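Aldehyde dehydrogenase 12 (Zea mays, PDB 6D97) catalyses the NAD+-dependent oxidation of L-glutamate gamma-semialdehyde to glutamate, the last step of proline catabolism in plants. Local coordinates at the interface of chains A and B and the interface of chains A and C. Coordinates in Å, arbitrary orientation; residue numbers count along the deposited sequence, not the author numbering. Chains: chain A/B/C, Aldehyde dehydrogenase 12.

Contact 1: the interface of chains A and B. Residues chain A 168-173; chain B 168-172.
Two copies of strand 170-174, one from each chain, run antiparallel across a two-fold axis and pair edge to edge, with A:Phe171 opposite B:Phe171 at the centre of the ladder. This pairing probably helps to hold the two subunits together. The backbone supplies the register: A:Ser170 N gives its hydrogen to B:Ala172 O at 2.8 Å, nearly straight at 166°, and B:Ala172 N returns a bond to A:Ser170 O at 2.7 Å; the same pair recurs with the chains exchanged. The donors stand above the carbonyl planes and not on lone pairs.

On one face of this ladder each arginine reaches over its neighbour's phenylalanine. In B:Arg169, CB and CG pass alongside the carbonyl oxygen A:Ala172 O, CG lying anti to the backbone N (chi1 -179°). The chain stays extended to NE, which comes beside A:Phe171 CB. CZ then settles over A:Phe171 CG and CD2, the guanidinium and ring planes 19° apart. A:Phe171 takes the crowded position between its backbone N and carbonyl carbon, turning its ring face to the arginine. At the tip, B:Arg169 NH1 lies 4.0 Å from A:Phe171 CD2, while the cation-pi contact is made by B:Arg169 NH2, 3.4 Å from the centroid of the A:Phe171 ring.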
loop_
_atom_site.group_PDB
_atom_site.type_symbol
_atom_site.label_atom_id
_atom_site.label_comp_id
_atom_site.label_asym_id
_atom_site.label_seq_id
_atom_site.Cartn_x
_atom_site.Cartn_y
_atom_site.Cartn_z
ATOM N N ALA A 168 -10.192 -1.150 7.930
ATOM C CA ALA A 168 -10.366 -2.586 7.758
ATOM C C ALA A 168 -10.134 -3.038 6.321
ATOM O O ALA A 168 -10.560 -4.140 5.951
ATOM C CB ALA A 168 -11.760 -3.010 8.221
ATOM N N ARG A 169 -9.493 -2.205 5.503
ATOM C CA ARG A 169 -9.045 -2.627 4.184
ATOM C C ARG A 169 -8.195 -3.885 4.300
ATOM O O ARG A 169 -7.375 -4.018 5.212
ATOM C CB ARG A 169 -8.252 -1.489 3.533
ATOM C CG ARG A 169 -7.627 -1.756 2.174
ATOM C CD ARG A 169 -6.756 -0.558 1.808
ATOM N NE ARG A 169 -6.126 -0.656 0.494
ATOM C CZ ARG A 169 -6.421 0.130 -0.537
ATOM N NH1 ARG A 169 -7.340 1.075 -0.408
ATOM N NH2 ARG A 169 -5.791 -0.026 -1.696
ATOM N N SER A 170 -8.426 -4.826 3.392
ATOM C CA SER A 170 -7.674 -6.068 3.317
ATOM C C SER A 170 -7.026 -6.181 1.944
ATOM O O SER A 170 -7.382 -5.465 1.006
ATOM C CB SER A 170 -8.583 -7.275 3.584
ATOM O OG SER A 170 -9.625 -7.366 2.627
ATOM N N PHE A 171 -6.062 -7.088 1.823
ATOM C CA PHE A 171 -5.462 -7.387 0.533
ATOM C C PHE A 171 -5.719 -8.845 0.178
ATOM O O PHE A 171 -6.138 -9.651 1.012
ATOM C CB PHE A 171 -3.958 -7.067 0.515
ATOM C CG PHE A 171 -3.140 -7.859 1.495
ATOM C CD1 PHE A 171 -2.928 -7.386 2.780
ATOM C CD2 PHE A 171 -2.556 -9.059 1.117
ATOM C CE1 PHE A 171 -2.164 -8.102 3.677
ATOM C CE2 PHE A 171 -1.791 -9.782 2.006
ATOM C CZ PHE A 171 -1.592 -9.303 3.290
ATOM N N ALA A 172 -5.501 -9.169 -1.094
ATOM C CA ALA A 172 -5.665 -10.536 -1.561
ATOM C C ALA A 172 -4.654 -10.800 -2.664
ATOM O O ALA A 172 -4.177 -9.880 -3.332
ATOM C CB ALA A 172 -7.095 -10.809 -2.046
ATOM N N VAL A 173 -4.307 -12.074 -2.816
ATOM C CA VAL A 173 -3.339 -12.526 -3.811
ATOM C C VAL A 173 -3.928 -13.760 -4.489
ATOM O O VAL A 173 -4.532 -14.599 -3.805
ATOM C CB VAL A 173 -1.974 -12.829 -3.167
ATOM C CG1 VAL A 173 -0.956 -13.198 -4.222
ATOM C CG2 VAL A 173 -1.473 -11.627 -2.385
ATOM N N ALA B 168 -0.548 -9.090 -9.218
ATOM C CA ALA B 168 -2.000 -9.204 -9.245
ATOM C C ALA B 168 -2.622 -9.118 -7.856
ATOM O O ALA B 168 -3.747 -9.591 -7.658
ATOM C CB ALA B 168 -2.416 -10.511 -9.923
ATOM N N ARG B 169 -1.903 -8.549 -6.893
ATOM C CA ARG B 169 -2.471 -8.286 -5.578
ATOM C C ARG B 169 -3.705 -7.404 -5.710
ATOM O O ARG B 169 -3.744 -6.476 -6.521
ATOM C CB ARG B 169 -1.415 -7.613 -4.697
ATOM C CG ARG B 169 -1.801 -7.273 -3.265
ATOM C CD ARG B 169 -0.683 -6.414 -2.680
ATOM N NE ARG B 169 -0.888 -6.027 -1.288
ATOM C CZ ARG B 169 -0.217 -6.538 -0.261
ATOM N NH1 ARG B 169 0.711 -7.465 -0.462
ATOM N NH2 ARG B 169 -0.471 -6.115 0.968
ATOM N N SER B 170 -4.728 -7.711 -4.922
ATOM C CA SER B 170 -5.943 -6.916 -4.886
ATOM C C SER B 170 -6.135 -6.347 -3.488
ATOM O O SER B 170 -5.446 -6.726 -2.539
ATOM C CB SER B 170 -7.165 -7.747 -5.295
ATOM O OG SER B 170 -7.266 -8.916 -4.509
ATOM N N PHE B 171 -7.079 -5.417 -3.371
ATOM C CA PHE B 171 -7.493 -4.895 -2.081
ATOM C C PHE B 171 -9.001 -5.045 -1.942
ATOM O O PHE B 171 -9.723 -5.207 -2.929
ATOM C CB PHE B 171 -7.075 -3.426 -1.882
ATOM C CG PHE B 171 -7.724 -2.464 -2.835
ATOM C CD1 PHE B 171 -8.922 -1.846 -2.506
ATOM C CD2 PHE B 171 -7.122 -2.153 -4.045
ATOM C CE1 PHE B 171 -9.517 -0.953 -3.370
ATOM C CE2 PHE B 171 -7.711 -1.258 -4.920
ATOM C CZ PHE B 171 -8.912 -0.654 -4.581
ATOM N N ALA B 172 -9.471 -5.009 -0.697
ATOM C CA ALA B 172 -10.892 -5.159 -0.425
ATOM C C ALA B 172 -11.269 -4.304 0.775
ATOM O O ALA B 172 -10.434 -3.981 1.623
ATOM C CB ALA B 172 -11.277 -6.627 -0.191
#

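Contact 2: the interface of chains A and C. Residues chain A 141, 143-144, 314, 318, 322, 355-356, 362; chain C 543-547.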
loop_
_atom_site.group_PDB
_atom_site.type_symbol
_atom_site.label_atom_id
_atom_site.label_comp_id
_atom_site.label_asym_id
_atom_site.label_seq_id
_atom_site.Cartn_x
_atom_site.Cartn_y
_atom_site.Cartn_z
ATOM N N SER A 141 0.064 25.828 30.047
ATOM C CA SER A 141 -0.473 27.065 29.498
ATOM C C SER A 141 -1.758 26.789 28.718
ATOM O O SER A 141 -2.033 25.661 28.297
ATOM C CB SER A 141 0.553 27.751 28.598
ATOM O OG SER A 141 0.641 27.113 27.337
ATOM N N GLN A 143 -2.582 27.700 25.736
ATOM C CA GLN A 143 -2.350 27.297 24.353
ATOM C C GLN A 143 -1.893 25.846 24.266
ATOM O O GLN A 143 -2.258 25.131 23.324
ATOM C CB GLN A 143 -1.333 28.233 23.699
ATOM C CG GLN A 143 -1.888 29.618 23.389
ATOM C CD GLN A 143 -0.905 30.489 22.632
ATOM O OE1 GLN A 143 -0.498 31.547 23.114
ATOM N NE2 GLN A 143 -0.519 30.050 21.437
ATOM N N GLN A 144 -1.091 25.393 25.234
ATOM C CA GLN A 144 -0.702 23.984 25.265
ATOM C C GLN A 144 -1.911 23.086 25.492
ATOM O O GLN A 144 -2.044 22.041 24.845
ATOM C CB GLN A 144 0.349 23.744 26.347
ATOM C CG GLN A 144 1.719 24.323 26.041
ATOM C CD GLN A 144 2.442 23.570 24.942
ATOM O OE1 GLN A 144 2.286 22.357 24.796
ATOM N NE2 GLN A 144 3.233 24.290 24.156
ATOM N N TRP A 314 14.187 29.477 20.357
ATOM C CA TRP A 314 12.778 29.398 20.726
ATOM C C TRP A 314 12.311 27.952 20.798
ATOM O O TRP A 314 11.608 27.558 21.738
ATOM C CB TRP A 314 11.938 30.190 19.727
ATOM C CG TRP A 314 10.463 29.962 19.824
ATOM C CD1 TRP A 314 9.624 30.397 20.810
ATOM C CD2 TRP A 314 9.644 29.269 18.877
ATOM N NE1 TRP A 314 8.334 30.005 20.539
ATOM C CE2 TRP A 314 8.321 29.311 19.357
ATOM C CE3 TRP A 314 9.901 28.615 17.667
ATOM C CZ2 TRP A 314 7.260 28.724 18.671
ATOM C CZ3 TRP A 314 8.847 28.033 16.987
ATOM C CH2 TRP A 314 7.544 28.091 17.491
ATOM N N GLN A 318 10.813 25.898 24.028
ATOM C CA GLN A 318 9.516 25.233 24.010
ATOM C C GLN A 318 9.670 23.732 24.190
ATOM O O GLN A 318 8.879 23.103 24.902
ATOM C CB GLN A 318 8.777 25.547 22.709
ATOM C CG GLN A 318 8.335 26.997 22.590
ATOM C CD GLN A 318 7.208 27.352 23.547
ATOM O OE1 GLN A 318 7.184 28.440 24.119
ATOM N NE2 GLN A 318 6.265 26.436 23.718
ATOM N N ALA A 322 8.012 23.872 27.833
ATOM C CA ALA A 322 6.559 23.885 27.740
ATOM C C ALA A 322 5.989 22.778 28.616
ATOM O O ALA A 322 6.563 21.691 28.717
ATOM C CB ALA A 322 6.100 23.708 26.292
ATOM N N ARG A 355 11.333 34.360 31.094
ATOM C CA ARG A 355 10.018 34.953 30.904
ATOM C C ARG A 355 8.892 33.955 31.145
ATOM O O ARG A 355 7.720 34.316 31.000
ATOM C CB ARG A 355 9.894 35.563 29.501
ATOM C CG ARG A 355 10.114 34.592 28.371
ATOM C CD ARG A 355 9.636 35.175 27.052
ATOM N NE ARG A 355 9.391 34.131 26.058
ATOM C CZ ARG A 355 8.927 34.347 24.832
ATOM N NH1 ARG A 355 8.649 35.582 24.433
ATOM N NH2 ARG A 355 8.742 33.326 24.003
ATOM N N ARG A 356 9.217 32.718 31.513
ATOM C CA ARG A 356 8.205 31.750 31.908
ATOM C C ARG A 356 7.778 32.013 33.345
ATOM O O ARG A 356 8.610 32.296 34.212
ATOM C CB ARG A 356 8.745 30.329 31.757
ATOM C CG ARG A 356 9.221 30.062 30.346
ATOM C CD ARG A 356 9.429 28.582 30.053
ATOM N NE ARG A 356 9.368 28.339 28.613
ATOM C CZ ARG A 356 8.324 27.811 27.980
ATOM N NH1 ARG A 356 7.248 27.443 28.665
ATOM N NH2 ARG A 356 8.360 27.652 26.660
ATOM N N THR A 362 3.241 29.017 32.006
ATOM C CA THR A 362 4.414 28.706 31.201
ATOM C C THR A 362 5.528 28.087 32.035
ATOM O O THR A 362 6.499 27.570 31.470
ATOM C CB THR A 362 4.913 29.964 30.488
ATOM O OG1 THR A 362 4.908 31.068 31.402
ATOM C CG2 THR A 362 4.012 30.286 29.305
ATOM N N LEU C 543 9.253 35.808 17.068
ATOM C CA LEU C 543 9.294 35.041 18.310
ATOM C C LEU C 543 7.927 35.041 18.983
ATOM O O LEU C 543 7.521 36.058 19.561
ATOM C CB LEU C 543 10.346 35.617 19.259
ATOM C CG LEU C 543 10.500 34.988 20.646
ATOM C CD1 LEU C 543 11.127 33.613 20.551
ATOM C CD2 LEU C 543 11.337 35.899 21.529
ATOM N N PRO C 544 7.185 33.936 18.930
ATOM C CA PRO C 544 5.865 33.926 19.560
ATOM C C PRO C 544 5.998 33.973 21.068
ATOM O O PRO C 544 7.014 33.568 21.642
ATOM C CB PRO C 544 5.250 32.598 19.097
ATOM C CG PRO C 544 6.174 32.059 18.046
ATOM C CD PRO C 544 7.523 32.616 18.378
ATOM N N SER C 545 4.954 34.489 21.707
ATOM C CA SER C 545 4.909 34.504 23.159
ATOM C C SER C 545 5.020 33.083 23.700
ATOM O O SER C 545 4.615 32.112 23.054
ATOM C CB SER C 545 3.619 35.172 23.643
ATOM O OG SER C 545 2.484 34.651 22.975
ATOM N N ALA C 546 5.606 32.968 24.888
ATOM C CA ALA C 546 5.846 31.662 25.480
ATOM C C ALA C 546 4.540 30.904 25.690
ATOM O O ALA C 546 3.501 31.493 26.003
ATOM C CB ALA C 546 6.580 31.819 26.813
ATOM N N THR C 547 4.594 29.592 25.486
ATOM C CA THR C 547 3.501 28.702 25.866
ATOM C C THR C 547 4.068 27.532 26.666
ATOM O O THR C 547 5.285 27.327 26.700
ATOM C CB THR C 547 2.716 28.163 24.646
ATOM O OG1 THR C 547 3.520 27.223 23.921
ATOM C CG2 THR C 547 2.307 29.294 23.722
ATOM O OXT THR C 547 3.333 26.770 27.296
HETATM O O HOH W 1 3.073 25.240 29.341
HETATM O O HOH W 2 5.793 30.092 22.062
#
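C:Thr547 places its hydroxyl OG1 between its backbone N and carbonyl carbon (chi1 71°), while A:Gln144 and A:Gln318 both hold CG anti to the carbonyl carbon and bend at chi2 (-71° and -70°), so that two amide tips converge on that hydroxyl. The result is a C-terminal tail docked into the neighbouring subunit of an aldehyde dehydrogenase, its last residue buried in a polar pocket. C:Thr547 OG1 accepts from A:Gln318 NE2 at 2.9 Å and from A:Gln144 NE2 at 3.0 Å, the latter bond lying in the amide plane of A:Gln144. A:Gln318 also turns its carbonyl to the backbone: C:Thr547 N points along a lone pair of A:Gln318 OE1 at 3.1 Å.

The two oxygens of the terminal carboxylate are held from different sides. A:Ser141 OG bonds C:Thr547 OXT at 2.7 Å, and water 1 reaches the same oxygen. C:Thr547 O receives A:Arg356 NH1 at 2.8 Å, from above the carbonyl plane; A:Arg356 NH1 also bonds A:Thr362 O, in the guanidinium plane, which helps to fix the rotation of that group. The positive charge probably favours the ionised carboxylate. The methyl C:Thr547 CG2 turns instead against the A:Gln143 amide.

Further up the tail, A:Arg355 NH2 bonds the carbonyl C:Pro544 O at 2.9 Å, with C:Ala546 N over its guanidinium face. C:Pro544 CD lies 3.7 Å from the centroid of the five-membered ring of A:Trp314, with A:Gln318 CG on the other face of the indole, and water 2 links A:Trp314 NE1 to C:Ser545 O.

Contact 3: the interface of chains A and C. Residues chain A 189, 268, 289, 526-527; chain C 505, 507-509.
A glycine-aspartate-proline loop segment of chain C, residues 507-509, is packed closely between A:Arg289 and A:Tyr189, whereas the neighbouring side of the contact, including C:Pro505, meets chain A through water. On the tight side the guanidinium of A:Arg289 is used both at its edge and on its face. At the edge, A:Arg289 NH1 points along a lone pair of the carbonyl C:Gly507 O at 3.1 Å, with 161° at the hydrogen and the oxygen lying in the guanidinium plane. Over the face lies the carboxylate of C:Asp508, the planes 15° apart and OD1 above the centre; its CG is anti to the backbone N (chi1 -168°). This is a stacked salt bridge, 3.7 Å from A:Arg289 NH2 to C:Asp508 OD2, in which the carboxylate does not meet the N-H groups end-on. C:Pro509 fills the next position, its CG 3.6 Å from A:Arg289 CA and its CD 3.6 Å from A:Tyr189 CE1. The sulfur SG of A:Cys526 receives C:Gly507 N at 3.2 Å between N and SG.

The looser side is bridged by solvent. Water 4 joins the phenol A:Tyr189 OH to C:Asp508 O, and water 3 lies between the carbonyl oxygens A:His527 O and C:Pro505 O, 4.0 Å apart, and could donate to both. In the fold, A:Cys526 and A:His527 open strand 526-533, A:Tyr189 lies in the connection between strands 180-187 and 191-196, and A:Arg289 immediately precedes strand 290-293.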
loop_
_atom_site.group_PDB
_atom_site.type_symbol
_atom_site.label_atom_id
_atom_site.label_comp_id
_atom_site.label_asym_id
_atom_site.label_seq_id
_atom_site.Cartn_x
_atom_site.Cartn_y
_atom_site.Cartn_z
ATOM N N TYR A 189 -8.714 -7.775 18.506
ATOM C CA TYR A 189 -8.330 -8.648 19.602
ATOM C C TYR A 189 -9.497 -8.992 20.515
ATOM O O TYR A 189 -9.464 -10.037 21.176
ATOM C CB TYR A 189 -7.219 -8.010 20.431
ATOM C CG TYR A 189 -5.888 -7.885 19.730
ATOM C CD1 TYR A 189 -5.018 -8.962 19.640
ATOM C CD2 TYR A 189 -5.482 -6.678 19.193
ATOM C CE1 TYR A 189 -3.787 -8.841 19.015
ATOM C CE2 TYR A 189 -4.265 -6.550 18.570
ATOM C CZ TYR A 189 -3.420 -7.629 18.485
ATOM O OH TYR A 189 -2.207 -7.473 17.861
ATOM N N LYS A 268 -6.927 -9.328 25.786
ATOM C CA LYS A 268 -6.089 -9.854 24.718
ATOM C C LYS A 268 -5.041 -8.855 24.251
ATOM O O LYS A 268 -4.043 -9.263 23.647
ATOM C CB LYS A 268 -6.958 -10.304 23.544
ATOM C CG LYS A 268 -7.765 -11.550 23.871
ATOM C CD LYS A 268 -6.844 -12.644 24.391
ATOM C CE LYS A 268 -7.404 -13.314 25.631
ATOM N NZ LYS A 268 -8.538 -14.223 25.331
ATOM N N ARG A 289 1.793 -9.358 26.147
ATOM C CA ARG A 289 0.540 -9.030 25.471
ATOM C C ARG A 289 0.202 -7.550 25.668
ATOM O O ARG A 289 -0.856 -7.176 26.176
ATOM C CB ARG A 289 -0.576 -9.933 25.977
ATOM C CG ARG A 289 -0.523 -11.341 25.418
ATOM C CD ARG A 289 -1.709 -12.164 25.889
ATOM N NE ARG A 289 -1.931 -13.349 25.063
ATOM C CZ ARG A 289 -2.569 -13.334 23.899
ATOM N NH1 ARG A 289 -3.040 -12.190 23.423
ATOM N NH2 ARG A 289 -2.733 -14.462 23.218
ATOM N N CYS A 526 -4.607 -7.452 14.606
ATOM C CA CYS A 526 -3.598 -8.418 14.217
ATOM C C CYS A 526 -3.951 -8.952 12.839
ATOM O O CYS A 526 -5.076 -8.797 12.360
ATOM C CB CYS A 526 -3.497 -9.571 15.224
ATOM S SG CYS A 526 -5.042 -10.458 15.502
ATOM N N HIS A 527 -2.972 -9.577 12.196
ATOM C CA HIS A 527 -3.207 -10.160 10.883
ATOM C C HIS A 527 -3.979 -11.466 11.018
ATOM O O HIS A 527 -3.664 -12.300 11.874
ATOM C CB HIS A 527 -1.890 -10.407 10.152
ATOM C CG HIS A 527 -2.069 -10.947 8.768
ATOM N ND1 HIS A 527 -2.141 -10.135 7.656
ATOM C CD2 HIS A 527 -2.216 -12.215 8.316
ATOM C CE1 HIS A 527 -2.311 -10.881 6.578
ATOM N NE2 HIS A 527 -2.363 -12.147 6.952
ATOM N N PRO C 505 -0.348 -17.383 13.792
ATOM C CA PRO C 505 -1.569 -17.259 14.590
ATOM C C PRO C 505 -2.140 -15.851 14.508
ATOM O O PRO C 505 -1.517 -14.914 14.005
ATOM C CB PRO C 505 -1.084 -17.582 16.007
ATOM C CG PRO C 505 0.321 -17.056 16.017
ATOM C CD PRO C 505 0.866 -17.279 14.624
ATOM N N GLY C 507 -4.909 -13.174 17.141
ATOM C CA GLY C 507 -5.360 -12.983 18.506
ATOM C C GLY C 507 -4.259 -12.728 19.502
ATOM O O GLY C 507 -4.490 -12.864 20.712
ATOM N N ASP C 508 -3.073 -12.358 19.038
ATOM C CA ASP C 508 -1.914 -12.169 19.896
ATOM C C ASP C 508 -1.040 -11.049 19.347
ATOM O O ASP C 508 -0.628 -11.102 18.184
ATOM C CB ASP C 508 -1.133 -13.482 19.980
ATOM C CG ASP C 508 -0.093 -13.477 21.069
ATOM O OD1 ASP C 508 0.199 -12.410 21.643
ATOM O OD2 ASP C 508 0.444 -14.566 21.350
ATOM N N PRO C 509 -0.740 -10.018 20.139
ATOM C CA PRO C 509 0.198 -8.986 19.665
ATOM C C PRO C 509 1.606 -9.509 19.470
ATOM O O PRO C 509 2.407 -8.855 18.795
ATOM C CB PRO C 509 0.140 -7.922 20.768
ATOM C CG PRO C 509 -0.334 -8.653 21.978
ATOM C CD PRO C 509 -1.283 -9.698 21.470
HETATM O O HOH W 3 -1.629 -12.298 13.457
HETATM O O HOH W 4 -0.037 -9.140 16.188
#

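Contact 1 joins chain A to chain B, whereas contacts 2 and 3 both join it to chain C, so one subunit uses separate surfaces for two partners in the four-copy assembly. The C-alpha centres of contacts 1 and 3 lie about 20 Å apart; contact 2 is remote, about 47 Å from contact 1 and 42 Å from contact 3. The three contacts share no residue. Chain C's segment after strand 526-533 ends in contact 2, while in chain A that strand begins at contact 3. Such widely spaced attachments, each repeated by symmetry, would be expected to fix how subunits are oriented within the tetramer.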